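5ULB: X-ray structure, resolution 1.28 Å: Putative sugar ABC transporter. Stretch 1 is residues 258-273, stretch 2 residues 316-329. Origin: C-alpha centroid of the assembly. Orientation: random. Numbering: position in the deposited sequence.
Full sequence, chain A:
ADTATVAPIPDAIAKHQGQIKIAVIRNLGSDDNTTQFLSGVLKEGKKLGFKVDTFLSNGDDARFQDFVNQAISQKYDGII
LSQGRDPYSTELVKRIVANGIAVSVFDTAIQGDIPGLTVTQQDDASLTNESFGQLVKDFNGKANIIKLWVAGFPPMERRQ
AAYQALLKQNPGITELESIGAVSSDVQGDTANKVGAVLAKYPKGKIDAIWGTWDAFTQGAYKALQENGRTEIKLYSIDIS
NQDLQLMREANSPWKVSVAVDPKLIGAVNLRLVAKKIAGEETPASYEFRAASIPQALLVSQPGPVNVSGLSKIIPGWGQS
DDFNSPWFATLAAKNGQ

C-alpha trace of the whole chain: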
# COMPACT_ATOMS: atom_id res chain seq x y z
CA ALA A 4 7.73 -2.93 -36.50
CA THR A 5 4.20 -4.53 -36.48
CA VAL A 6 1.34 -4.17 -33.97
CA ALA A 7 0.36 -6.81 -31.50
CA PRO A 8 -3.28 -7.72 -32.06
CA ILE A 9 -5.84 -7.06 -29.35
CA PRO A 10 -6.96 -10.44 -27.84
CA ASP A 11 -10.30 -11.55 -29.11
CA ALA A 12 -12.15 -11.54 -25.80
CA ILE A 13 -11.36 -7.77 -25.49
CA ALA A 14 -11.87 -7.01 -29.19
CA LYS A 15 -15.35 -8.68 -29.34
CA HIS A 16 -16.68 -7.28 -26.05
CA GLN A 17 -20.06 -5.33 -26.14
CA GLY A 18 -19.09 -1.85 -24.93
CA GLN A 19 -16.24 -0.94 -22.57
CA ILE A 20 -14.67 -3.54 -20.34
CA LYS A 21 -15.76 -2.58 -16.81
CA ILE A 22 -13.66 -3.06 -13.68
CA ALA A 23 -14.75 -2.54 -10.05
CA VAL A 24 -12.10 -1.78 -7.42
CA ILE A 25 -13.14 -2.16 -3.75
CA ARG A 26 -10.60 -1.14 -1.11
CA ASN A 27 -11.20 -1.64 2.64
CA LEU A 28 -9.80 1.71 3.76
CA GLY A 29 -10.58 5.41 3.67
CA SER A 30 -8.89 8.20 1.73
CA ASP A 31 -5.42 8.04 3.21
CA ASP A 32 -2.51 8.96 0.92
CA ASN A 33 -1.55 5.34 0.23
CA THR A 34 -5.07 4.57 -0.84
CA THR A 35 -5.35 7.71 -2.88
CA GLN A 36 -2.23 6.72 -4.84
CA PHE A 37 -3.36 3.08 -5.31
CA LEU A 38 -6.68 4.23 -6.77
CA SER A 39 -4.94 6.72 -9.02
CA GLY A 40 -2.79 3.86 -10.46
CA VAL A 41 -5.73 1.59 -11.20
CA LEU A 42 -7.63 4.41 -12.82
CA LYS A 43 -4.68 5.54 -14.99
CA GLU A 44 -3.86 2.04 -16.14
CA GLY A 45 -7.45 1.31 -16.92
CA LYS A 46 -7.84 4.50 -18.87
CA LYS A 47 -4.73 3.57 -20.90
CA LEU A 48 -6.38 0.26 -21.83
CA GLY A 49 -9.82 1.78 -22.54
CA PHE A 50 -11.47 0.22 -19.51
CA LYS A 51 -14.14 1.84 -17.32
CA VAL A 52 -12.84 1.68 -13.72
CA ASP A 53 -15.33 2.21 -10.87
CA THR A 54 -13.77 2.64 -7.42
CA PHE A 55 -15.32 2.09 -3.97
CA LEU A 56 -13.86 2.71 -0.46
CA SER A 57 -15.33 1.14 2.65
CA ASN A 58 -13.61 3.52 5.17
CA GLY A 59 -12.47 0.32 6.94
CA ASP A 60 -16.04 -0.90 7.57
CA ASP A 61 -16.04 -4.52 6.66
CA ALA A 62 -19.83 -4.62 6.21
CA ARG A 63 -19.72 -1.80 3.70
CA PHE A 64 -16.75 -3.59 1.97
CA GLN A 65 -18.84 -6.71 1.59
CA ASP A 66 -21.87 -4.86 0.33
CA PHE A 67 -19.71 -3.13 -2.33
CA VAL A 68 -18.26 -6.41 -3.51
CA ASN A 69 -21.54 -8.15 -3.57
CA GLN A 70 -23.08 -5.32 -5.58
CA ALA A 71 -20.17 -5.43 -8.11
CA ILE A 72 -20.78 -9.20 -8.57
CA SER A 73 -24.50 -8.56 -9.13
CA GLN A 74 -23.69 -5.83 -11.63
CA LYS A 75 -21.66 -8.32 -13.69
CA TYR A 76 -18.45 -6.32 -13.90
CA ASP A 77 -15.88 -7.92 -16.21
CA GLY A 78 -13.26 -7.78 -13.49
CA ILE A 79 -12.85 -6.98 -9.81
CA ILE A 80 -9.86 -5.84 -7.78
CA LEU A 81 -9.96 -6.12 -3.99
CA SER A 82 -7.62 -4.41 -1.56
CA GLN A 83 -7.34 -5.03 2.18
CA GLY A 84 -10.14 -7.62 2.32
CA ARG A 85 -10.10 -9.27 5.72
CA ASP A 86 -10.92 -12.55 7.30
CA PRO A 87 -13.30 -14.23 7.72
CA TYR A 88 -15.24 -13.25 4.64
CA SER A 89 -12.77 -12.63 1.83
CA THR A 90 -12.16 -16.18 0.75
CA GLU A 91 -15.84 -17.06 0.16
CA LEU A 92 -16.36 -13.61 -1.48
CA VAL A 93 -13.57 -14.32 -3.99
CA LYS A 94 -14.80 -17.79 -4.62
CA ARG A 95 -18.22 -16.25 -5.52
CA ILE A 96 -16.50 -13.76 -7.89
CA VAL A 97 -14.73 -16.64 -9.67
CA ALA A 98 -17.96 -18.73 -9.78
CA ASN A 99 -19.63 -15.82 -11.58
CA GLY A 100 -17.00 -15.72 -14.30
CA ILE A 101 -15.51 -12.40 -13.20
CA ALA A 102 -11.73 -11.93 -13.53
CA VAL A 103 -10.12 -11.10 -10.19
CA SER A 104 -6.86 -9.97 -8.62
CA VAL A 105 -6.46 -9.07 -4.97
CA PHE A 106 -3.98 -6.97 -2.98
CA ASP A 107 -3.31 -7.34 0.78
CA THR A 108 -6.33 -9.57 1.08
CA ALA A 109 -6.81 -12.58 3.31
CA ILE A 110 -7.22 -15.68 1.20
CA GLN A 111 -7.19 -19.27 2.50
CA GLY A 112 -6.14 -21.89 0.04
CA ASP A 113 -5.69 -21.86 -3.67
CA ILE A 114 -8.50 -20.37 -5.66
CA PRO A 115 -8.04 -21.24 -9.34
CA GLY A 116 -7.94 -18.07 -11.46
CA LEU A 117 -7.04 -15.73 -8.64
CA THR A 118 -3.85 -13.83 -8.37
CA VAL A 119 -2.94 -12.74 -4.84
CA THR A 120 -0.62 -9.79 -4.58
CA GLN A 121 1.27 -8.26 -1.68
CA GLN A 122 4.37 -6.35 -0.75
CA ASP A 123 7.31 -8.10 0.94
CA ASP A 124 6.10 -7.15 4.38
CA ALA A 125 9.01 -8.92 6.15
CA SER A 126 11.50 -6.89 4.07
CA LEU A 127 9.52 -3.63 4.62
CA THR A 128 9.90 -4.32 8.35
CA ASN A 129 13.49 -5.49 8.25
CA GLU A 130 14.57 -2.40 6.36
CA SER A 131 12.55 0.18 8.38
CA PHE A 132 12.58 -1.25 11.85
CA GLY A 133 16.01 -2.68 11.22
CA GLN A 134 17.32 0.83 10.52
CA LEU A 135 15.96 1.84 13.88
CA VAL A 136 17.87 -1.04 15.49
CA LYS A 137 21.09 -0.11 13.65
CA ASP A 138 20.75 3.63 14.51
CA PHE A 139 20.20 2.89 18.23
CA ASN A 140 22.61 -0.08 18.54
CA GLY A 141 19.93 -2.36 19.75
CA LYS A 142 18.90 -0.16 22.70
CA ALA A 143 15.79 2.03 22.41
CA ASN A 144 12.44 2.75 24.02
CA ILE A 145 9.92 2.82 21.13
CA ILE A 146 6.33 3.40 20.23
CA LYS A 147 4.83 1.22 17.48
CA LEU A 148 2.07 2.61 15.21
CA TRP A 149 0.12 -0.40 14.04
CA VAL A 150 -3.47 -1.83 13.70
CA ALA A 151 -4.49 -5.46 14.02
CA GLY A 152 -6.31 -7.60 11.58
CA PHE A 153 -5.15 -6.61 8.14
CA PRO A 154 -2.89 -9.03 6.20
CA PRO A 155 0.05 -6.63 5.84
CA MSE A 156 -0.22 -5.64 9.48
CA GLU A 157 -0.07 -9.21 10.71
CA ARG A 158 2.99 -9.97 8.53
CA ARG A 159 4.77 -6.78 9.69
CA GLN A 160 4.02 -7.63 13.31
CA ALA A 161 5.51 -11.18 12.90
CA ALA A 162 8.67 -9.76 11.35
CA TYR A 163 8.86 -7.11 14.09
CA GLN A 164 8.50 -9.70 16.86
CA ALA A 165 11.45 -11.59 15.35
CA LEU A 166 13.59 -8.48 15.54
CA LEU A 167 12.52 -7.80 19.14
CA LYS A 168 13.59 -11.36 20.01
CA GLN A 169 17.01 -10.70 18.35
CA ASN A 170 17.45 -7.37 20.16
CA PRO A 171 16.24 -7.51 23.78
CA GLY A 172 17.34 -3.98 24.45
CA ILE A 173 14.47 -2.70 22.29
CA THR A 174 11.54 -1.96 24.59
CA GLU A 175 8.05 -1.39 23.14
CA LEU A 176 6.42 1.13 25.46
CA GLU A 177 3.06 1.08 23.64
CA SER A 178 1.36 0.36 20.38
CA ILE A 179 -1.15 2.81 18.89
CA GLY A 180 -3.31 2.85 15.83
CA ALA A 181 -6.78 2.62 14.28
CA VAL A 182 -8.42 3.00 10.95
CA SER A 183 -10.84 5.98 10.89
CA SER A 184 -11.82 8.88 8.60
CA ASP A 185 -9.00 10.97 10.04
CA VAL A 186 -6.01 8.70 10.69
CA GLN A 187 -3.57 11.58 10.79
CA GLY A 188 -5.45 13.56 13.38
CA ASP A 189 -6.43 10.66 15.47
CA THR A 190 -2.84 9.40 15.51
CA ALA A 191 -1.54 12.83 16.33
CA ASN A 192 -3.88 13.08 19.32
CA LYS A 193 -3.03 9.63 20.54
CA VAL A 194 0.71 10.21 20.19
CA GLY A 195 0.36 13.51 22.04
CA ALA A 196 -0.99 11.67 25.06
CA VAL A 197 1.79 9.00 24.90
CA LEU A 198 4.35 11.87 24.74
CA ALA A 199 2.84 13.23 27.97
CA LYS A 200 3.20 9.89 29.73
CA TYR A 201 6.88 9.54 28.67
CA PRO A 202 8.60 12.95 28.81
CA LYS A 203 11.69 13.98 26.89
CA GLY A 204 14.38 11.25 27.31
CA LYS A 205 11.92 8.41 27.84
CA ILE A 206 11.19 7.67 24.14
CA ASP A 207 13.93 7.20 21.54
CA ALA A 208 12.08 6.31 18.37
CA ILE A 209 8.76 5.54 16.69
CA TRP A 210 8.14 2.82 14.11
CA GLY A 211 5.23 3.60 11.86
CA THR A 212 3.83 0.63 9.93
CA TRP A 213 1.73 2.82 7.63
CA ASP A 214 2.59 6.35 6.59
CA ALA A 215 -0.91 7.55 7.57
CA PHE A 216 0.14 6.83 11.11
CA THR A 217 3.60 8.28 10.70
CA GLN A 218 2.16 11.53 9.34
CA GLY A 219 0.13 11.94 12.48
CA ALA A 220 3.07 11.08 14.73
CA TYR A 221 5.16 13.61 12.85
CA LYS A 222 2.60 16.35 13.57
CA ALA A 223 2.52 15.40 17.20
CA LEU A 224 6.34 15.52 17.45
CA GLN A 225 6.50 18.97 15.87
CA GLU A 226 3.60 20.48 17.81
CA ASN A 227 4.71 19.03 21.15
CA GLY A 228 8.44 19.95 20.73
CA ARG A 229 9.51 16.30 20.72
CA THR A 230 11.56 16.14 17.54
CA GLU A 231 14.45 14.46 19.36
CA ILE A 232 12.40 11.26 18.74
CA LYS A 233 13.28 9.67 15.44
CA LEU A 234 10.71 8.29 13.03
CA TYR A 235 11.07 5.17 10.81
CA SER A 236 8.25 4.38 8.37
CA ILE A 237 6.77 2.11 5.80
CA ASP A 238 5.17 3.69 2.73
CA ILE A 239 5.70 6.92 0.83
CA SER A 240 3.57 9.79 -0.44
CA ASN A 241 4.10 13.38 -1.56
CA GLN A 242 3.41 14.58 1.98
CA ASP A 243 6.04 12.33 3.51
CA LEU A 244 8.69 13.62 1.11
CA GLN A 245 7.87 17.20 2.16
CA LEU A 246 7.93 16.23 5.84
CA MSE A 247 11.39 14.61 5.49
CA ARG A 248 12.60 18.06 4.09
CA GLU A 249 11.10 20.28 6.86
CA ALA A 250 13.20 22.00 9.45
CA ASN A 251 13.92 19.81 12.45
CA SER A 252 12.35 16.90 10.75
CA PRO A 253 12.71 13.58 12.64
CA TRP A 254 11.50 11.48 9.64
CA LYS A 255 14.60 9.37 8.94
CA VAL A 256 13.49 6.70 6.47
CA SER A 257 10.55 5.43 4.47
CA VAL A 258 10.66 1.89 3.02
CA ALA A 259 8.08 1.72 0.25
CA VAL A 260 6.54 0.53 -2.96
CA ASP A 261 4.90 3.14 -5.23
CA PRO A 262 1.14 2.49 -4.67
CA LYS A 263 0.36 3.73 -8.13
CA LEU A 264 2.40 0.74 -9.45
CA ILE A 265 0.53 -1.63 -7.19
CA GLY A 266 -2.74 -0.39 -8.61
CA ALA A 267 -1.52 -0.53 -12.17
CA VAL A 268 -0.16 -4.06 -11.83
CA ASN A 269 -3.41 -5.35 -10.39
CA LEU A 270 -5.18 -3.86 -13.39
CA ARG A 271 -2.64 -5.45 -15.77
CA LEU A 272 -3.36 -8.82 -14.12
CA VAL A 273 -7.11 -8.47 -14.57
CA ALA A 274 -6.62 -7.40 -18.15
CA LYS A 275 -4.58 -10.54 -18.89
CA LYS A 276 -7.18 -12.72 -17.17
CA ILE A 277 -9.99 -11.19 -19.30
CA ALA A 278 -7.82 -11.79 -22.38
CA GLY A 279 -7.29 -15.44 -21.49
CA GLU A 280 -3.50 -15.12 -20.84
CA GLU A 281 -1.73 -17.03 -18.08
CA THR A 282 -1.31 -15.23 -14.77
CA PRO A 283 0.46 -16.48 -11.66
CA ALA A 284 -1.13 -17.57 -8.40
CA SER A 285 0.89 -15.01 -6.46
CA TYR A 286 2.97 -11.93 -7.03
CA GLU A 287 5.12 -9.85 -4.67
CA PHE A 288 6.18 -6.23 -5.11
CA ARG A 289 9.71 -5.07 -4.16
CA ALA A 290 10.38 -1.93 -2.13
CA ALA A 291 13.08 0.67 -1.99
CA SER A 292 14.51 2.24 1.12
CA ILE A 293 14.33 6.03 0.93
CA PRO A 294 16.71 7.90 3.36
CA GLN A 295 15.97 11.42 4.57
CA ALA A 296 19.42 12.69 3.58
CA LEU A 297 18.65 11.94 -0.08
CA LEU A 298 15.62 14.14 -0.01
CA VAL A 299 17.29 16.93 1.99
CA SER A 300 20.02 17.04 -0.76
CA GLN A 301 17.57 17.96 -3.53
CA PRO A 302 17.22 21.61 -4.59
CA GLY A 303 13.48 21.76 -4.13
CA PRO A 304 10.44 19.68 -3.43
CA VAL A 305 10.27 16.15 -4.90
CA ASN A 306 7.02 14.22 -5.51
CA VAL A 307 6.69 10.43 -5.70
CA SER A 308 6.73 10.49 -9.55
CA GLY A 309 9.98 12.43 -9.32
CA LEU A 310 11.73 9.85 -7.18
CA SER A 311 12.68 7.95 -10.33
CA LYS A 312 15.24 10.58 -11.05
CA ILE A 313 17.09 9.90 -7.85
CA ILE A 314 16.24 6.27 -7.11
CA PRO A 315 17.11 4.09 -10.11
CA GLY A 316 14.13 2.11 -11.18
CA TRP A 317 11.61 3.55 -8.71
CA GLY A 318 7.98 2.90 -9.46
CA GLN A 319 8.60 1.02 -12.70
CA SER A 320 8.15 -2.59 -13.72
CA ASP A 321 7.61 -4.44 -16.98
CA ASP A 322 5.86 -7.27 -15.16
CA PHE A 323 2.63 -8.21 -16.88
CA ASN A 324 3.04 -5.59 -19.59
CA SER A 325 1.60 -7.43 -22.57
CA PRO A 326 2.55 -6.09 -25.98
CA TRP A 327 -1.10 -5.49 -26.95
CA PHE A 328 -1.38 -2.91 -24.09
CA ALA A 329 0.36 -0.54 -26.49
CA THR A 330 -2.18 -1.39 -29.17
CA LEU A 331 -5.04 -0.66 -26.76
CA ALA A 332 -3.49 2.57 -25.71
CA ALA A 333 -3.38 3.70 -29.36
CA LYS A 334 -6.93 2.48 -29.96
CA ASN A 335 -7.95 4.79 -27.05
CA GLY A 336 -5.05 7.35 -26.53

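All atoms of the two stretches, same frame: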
# COMPACT_ATOMS: atom_id res chain seq x y z
N VAL A 258 10.42 3.08 3.82
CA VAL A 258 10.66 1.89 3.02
C VAL A 258 9.32 1.62 2.28
O VAL A 258 8.32 1.48 2.99
CB VAL A 258 11.12 0.71 3.87
CG1 VAL A 258 11.44 -0.44 2.95
CG2 VAL A 258 12.35 1.09 4.67
N ALA A 259 9.38 1.60 0.95
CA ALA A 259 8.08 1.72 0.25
C ALA A 259 8.09 1.16 -1.16
O ALA A 259 9.14 1.06 -1.79
CB ALA A 259 7.72 3.20 0.18
N VAL A 260 6.89 0.82 -1.59
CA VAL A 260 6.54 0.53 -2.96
C VAL A 260 5.66 1.66 -3.44
O VAL A 260 4.78 2.13 -2.67
CB VAL A 260 5.81 -0.85 -3.10
CG1 VAL A 260 5.43 -1.16 -4.51
CG2 VAL A 260 6.63 -2.00 -2.48
N ASP A 261 5.78 2.06 -4.67
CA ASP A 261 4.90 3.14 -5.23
C ASP A 261 3.46 2.52 -5.33
O ASP A 261 3.24 1.58 -6.08
CB ASP A 261 5.33 3.52 -6.64
CG ASP A 261 4.52 4.65 -7.27
OD1 ASP A 261 3.48 5.05 -6.68
OD2 ASP A 261 4.98 5.10 -8.35
N PRO A 262 2.48 3.07 -4.57
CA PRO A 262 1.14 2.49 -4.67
C PRO A 262 0.53 2.65 -5.98
O PRO A 262 -0.36 1.80 -6.31
CB PRO A 262 0.38 3.22 -3.51
CG PRO A 262 1.39 3.88 -2.65
CD PRO A 262 2.53 4.18 -3.60
N LYS A 263 0.92 3.62 -6.78
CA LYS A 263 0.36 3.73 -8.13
C LYS A 263 0.76 2.48 -8.93
O LYS A 263 -0.02 2.03 -9.76
CB LYS A 263 0.93 4.93 -8.85
CG LYS A 263 0.45 6.24 -8.29
CD LYS A 263 0.74 7.39 -9.28
CE LYS A 263 1.08 6.90 -10.65
NZ LYS A 263 -0.02 6.76 -11.70
N LEU A 264 1.98 1.98 -8.77
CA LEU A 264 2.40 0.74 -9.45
C LEU A 264 1.62 -0.42 -8.97
O LEU A 264 1.30 -1.30 -9.77
CB LEU A 264 3.93 0.58 -9.21
CG LEU A 264 4.57 -0.65 -9.88
CD1 LEU A 264 4.44 -0.57 -11.38
CD2 LEU A 264 5.98 -0.80 -9.42
N ILE A 265 1.35 -0.53 -7.66
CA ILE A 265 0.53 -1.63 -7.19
C ILE A 265 -0.83 -1.65 -7.86
O ILE A 265 -1.30 -2.69 -8.28
CB ILE A 265 0.43 -1.57 -5.68
CG1 ILE A 265 1.85 -1.65 -5.01
CG2 ILE A 265 -0.51 -2.59 -5.14
CD1 ILE A 265 1.79 -1.48 -3.50
N GLY A 266 -1.47 -0.47 -7.92
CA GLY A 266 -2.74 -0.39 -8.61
C GLY A 266 -2.65 -0.77 -10.04
O GLY A 266 -3.48 -1.53 -10.54
N ALA A 267 -1.67 -0.22 -10.74
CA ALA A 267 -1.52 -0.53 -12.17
C ALA A 267 -1.31 -2.04 -12.38
O ALA A 267 -1.88 -2.56 -13.35
CB ALA A 267 -0.39 0.27 -12.72
N VAL A 268 -0.41 -2.66 -11.59
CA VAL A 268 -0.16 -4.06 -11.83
C VAL A 268 -1.39 -4.88 -11.60
O VAL A 268 -1.60 -5.89 -12.33
CB VAL A 268 1.08 -4.46 -11.03
CG1 VAL A 268 1.17 -5.95 -10.86
CG2 VAL A 268 2.34 -3.85 -11.66
N ASN A 269 -2.14 -4.60 -10.53
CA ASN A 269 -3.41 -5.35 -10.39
C ASN A 269 -4.33 -5.19 -11.57
O ASN A 269 -4.97 -6.18 -11.96
CB ASN A 269 -4.06 -4.97 -9.03
CG ASN A 269 -3.45 -5.74 -7.86
OD1 ASN A 269 -3.96 -6.86 -7.57
ND2 ASN A 269 -2.37 -5.27 -7.24
N LEU A 270 -4.40 -4.03 -12.16
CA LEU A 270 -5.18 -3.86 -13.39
C LEU A 270 -4.61 -4.71 -14.50
O LEU A 270 -5.36 -5.32 -15.24
CB LEU A 270 -5.30 -2.33 -13.71
CG LEU A 270 -6.32 -1.93 -14.73
CD1 LEU A 270 -5.89 -2.21 -16.16
CD2 LEU A 270 -7.69 -2.38 -14.44
N ARG A 271 -3.28 -4.64 -14.71
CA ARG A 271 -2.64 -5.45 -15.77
C ARG A 271 -3.03 -6.93 -15.62
O ARG A 271 -3.30 -7.64 -16.60
CB ARG A 271 -1.11 -5.32 -15.72
CG ARG A 271 -0.60 -3.96 -16.01
CD ARG A 271 0.93 -3.98 -15.93
NE ARG A 271 1.48 -2.64 -15.94
CZ ARG A 271 2.76 -2.34 -15.73
NH1 ARG A 271 3.63 -3.29 -15.49
NH2 ARG A 271 3.18 -1.11 -15.78
N LEU A 272 -2.99 -7.44 -14.39
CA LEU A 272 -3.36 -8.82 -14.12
C LEU A 272 -4.79 -9.16 -14.52
O LEU A 272 -5.03 -10.15 -15.15
CB LEU A 272 -3.07 -9.20 -12.65
CG LEU A 272 -1.57 -9.33 -12.30
CD1 LEU A 272 -1.37 -9.18 -10.80
CD2 LEU A 272 -1.11 -10.69 -12.78
N VAL A 273 -5.72 -8.26 -14.13
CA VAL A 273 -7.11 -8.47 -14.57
C VAL A 273 -7.28 -8.38 -16.05
O VAL A 273 -8.01 -9.17 -16.64
CB VAL A 273 -8.01 -7.51 -13.80
CG1 VAL A 273 -9.42 -7.52 -14.34
CG2 VAL A 273 -8.05 -7.86 -12.37
N GLY A 316 15.15 3.04 -11.01
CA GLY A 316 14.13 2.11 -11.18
C GLY A 316 12.86 2.25 -10.32
O GLY A 316 11.89 1.45 -10.47
N TRP A 317 12.76 3.32 -9.56
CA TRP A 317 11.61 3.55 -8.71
C TRP A 317 10.31 3.58 -9.53
O TRP A 317 10.15 4.26 -10.57
CB TRP A 317 11.73 4.87 -7.99
CG TRP A 317 10.46 5.23 -7.34
CD1 TRP A 317 9.51 6.13 -7.82
CD2 TRP A 317 9.99 4.72 -6.13
NE1 TRP A 317 8.52 6.19 -6.93
CE2 TRP A 317 8.75 5.32 -5.89
CE3 TRP A 317 10.49 3.80 -5.16
CZ2 TRP A 317 8.03 5.04 -4.71
CZ3 TRP A 317 9.76 3.51 -4.11
CH2 TRP A 317 8.54 4.14 -3.89
N GLY A 318 9.35 2.85 -8.97
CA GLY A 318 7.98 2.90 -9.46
C GLY A 318 7.75 2.34 -10.85
O GLY A 318 6.69 2.59 -11.50
N GLN A 319 8.69 1.57 -11.34
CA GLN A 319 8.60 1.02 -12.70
C GLN A 319 8.74 -0.50 -12.68
O GLN A 319 9.44 -1.05 -11.85
CB GLN A 319 9.82 1.55 -13.54
CG GLN A 319 9.93 3.09 -13.58
CD GLN A 319 11.40 3.60 -13.78
OE1 GLN A 319 12.01 4.31 -12.90
NE2 GLN A 319 11.99 3.21 -14.89
N SER A 320 7.98 -1.16 -13.54
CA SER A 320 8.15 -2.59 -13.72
C SER A 320 7.53 -2.92 -15.06
O SER A 320 6.39 -2.44 -15.36
CB SER A 320 7.31 -3.37 -12.64
OG SER A 320 7.37 -4.71 -12.89
N ASP A 321 8.12 -3.87 -15.74
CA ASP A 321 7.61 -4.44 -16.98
C ASP A 321 6.76 -5.65 -16.71
O ASP A 321 6.23 -6.25 -17.69
CB ASP A 321 8.74 -4.76 -18.00
CG ASP A 321 8.23 -4.69 -19.50
OD1 ASP A 321 8.61 -5.55 -20.34
OD2 ASP A 321 7.46 -3.77 -19.89
N ASP A 322 6.61 -6.07 -15.45
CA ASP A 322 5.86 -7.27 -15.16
C ASP A 322 4.40 -7.15 -15.61
O ASP A 322 3.69 -6.14 -15.36
CB ASP A 322 5.94 -7.64 -13.69
CG ASP A 322 7.34 -8.07 -13.23
OD1 ASP A 322 8.15 -8.40 -14.11
OD2 ASP A 322 7.59 -8.00 -12.03
N PHE A 323 3.96 -8.15 -16.35
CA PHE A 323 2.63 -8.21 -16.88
C PHE A 323 2.23 -7.18 -17.94
O PHE A 323 1.05 -7.03 -18.23
CB PHE A 323 1.53 -8.32 -15.75
CG PHE A 323 1.96 -9.19 -14.61
CD1 PHE A 323 2.09 -10.54 -14.86
CD2 PHE A 323 2.26 -8.72 -13.36
CE1 PHE A 323 2.52 -11.42 -13.88
CE2 PHE A 323 2.68 -9.57 -12.36
CZ PHE A 323 2.85 -10.94 -12.62
N ASN A 324 3.25 -6.58 -18.55
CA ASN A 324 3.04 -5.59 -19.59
C ASN A 324 2.93 -6.26 -20.95
O ASN A 324 3.88 -6.32 -21.69
CB ASN A 324 4.14 -4.55 -19.58
CG ASN A 324 3.66 -3.22 -19.89
OD1 ASN A 324 4.31 -2.53 -20.62
ND2 ASN A 324 2.53 -2.86 -19.36
N SER A 325 1.77 -6.78 -21.32
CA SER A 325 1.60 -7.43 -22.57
C SER A 325 1.79 -6.46 -23.75
O SER A 325 1.45 -5.26 -23.64
CB SER A 325 0.17 -8.00 -22.61
OG SER A 325 -0.01 -9.02 -21.68
N PRO A 326 2.30 -6.98 -24.87
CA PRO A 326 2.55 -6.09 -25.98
C PRO A 326 1.32 -5.42 -26.57
O PRO A 326 1.37 -4.32 -27.09
CB PRO A 326 3.18 -6.96 -27.03
CG PRO A 326 3.33 -8.30 -26.45
CD PRO A 326 2.87 -8.32 -25.10
N TRP A 327 0.17 -6.07 -26.45
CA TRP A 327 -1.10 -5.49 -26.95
C TRP A 327 -1.58 -4.37 -26.05
O TRP A 327 -2.56 -3.71 -26.41
CB TRP A 327 -2.20 -6.57 -27.17
CG TRP A 327 -2.40 -7.49 -26.10
CD1 TRP A 327 -1.78 -8.71 -25.96
CD2 TRP A 327 -3.23 -7.38 -24.93
NE1 TRP A 327 -2.10 -9.34 -24.79
CE2 TRP A 327 -3.03 -8.57 -24.15
CE3 TRP A 327 -4.13 -6.41 -24.49
CZ2 TRP A 327 -3.72 -8.83 -23.01
CZ3 TRP A 327 -4.85 -6.65 -23.29
CH2 TRP A 327 -4.66 -7.86 -22.57
N PHE A 328 -1.00 -4.12 -24.87
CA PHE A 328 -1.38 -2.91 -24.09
C PHE A 328 -1.09 -1.68 -24.91
O PHE A 328 -1.87 -0.74 -24.85
CB PHE A 328 -0.66 -2.87 -22.76
CG PHE A 328 -1.10 -3.91 -21.73
CD1 PHE A 328 -2.19 -4.78 -21.88
CD2 PHE A 328 -0.42 -3.96 -20.52
CE1 PHE A 328 -2.45 -5.67 -20.91
CE2 PHE A 328 -0.72 -4.89 -19.53
CZ PHE A 328 -1.75 -5.76 -19.74
N ALA A 329 0.05 -1.64 -25.64
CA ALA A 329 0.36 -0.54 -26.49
C ALA A 329 -0.68 -0.37 -27.57
O ALA A 329 -1.05 0.75 -27.97
CB ALA A 329 1.76 -0.62 -27.07
O HOH W 1 4.41 4.09 -10.90
O HOH W 2 6.01 0.43 -15.06

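Stretch 1 leaves a strand at A259, turns through V260 and D261, and runs as a helix from P262 onward. Stretch 2 is mostly loop, bent by type II turns at G316–Q319 and D321–N324 before a helix that includes F328. The loop follows the helix, its CA atoms coming nearest at D261–G318 (5.2 Å) and R271–F323 (6.1 Å).

D261 does two jobs. D261 OD1 caps the helix by accepting from K263 N at 2.9 Å, while D261 OD2 accepts a hydrogen bond from water 1, which also donates to G318 O (2.8 Å from the water oxygen to each). Glycine suits position 318 twice over: its phi is positive, and an ideal CB would lie 2.8 Å from D261 OD2, a clash. Beside it the W317 ring packs on the strand exit, with A259 O at its edge, 3.4 Å from W317 CZ3.

R271 is the polar anchor. R271 NH1 donates to S320 O and to D322 O, each at 2.9 Å, so one nitrogen gathers two carbonyls around the second turn. S320 OG braces that loop by accepting from D322 N at 3.0 Å. The aliphatic part of R271 is used too: R271 CG lies 3.6 Å from F328 CE2.

F323 supplies the greasy counterpart. L272 CD2 sits over the F323 face, 3.7 Å from the ring centroid, a CH-pi contact, while V268 CG1 meets the ring edge, 3.9 Å from F323 CD2.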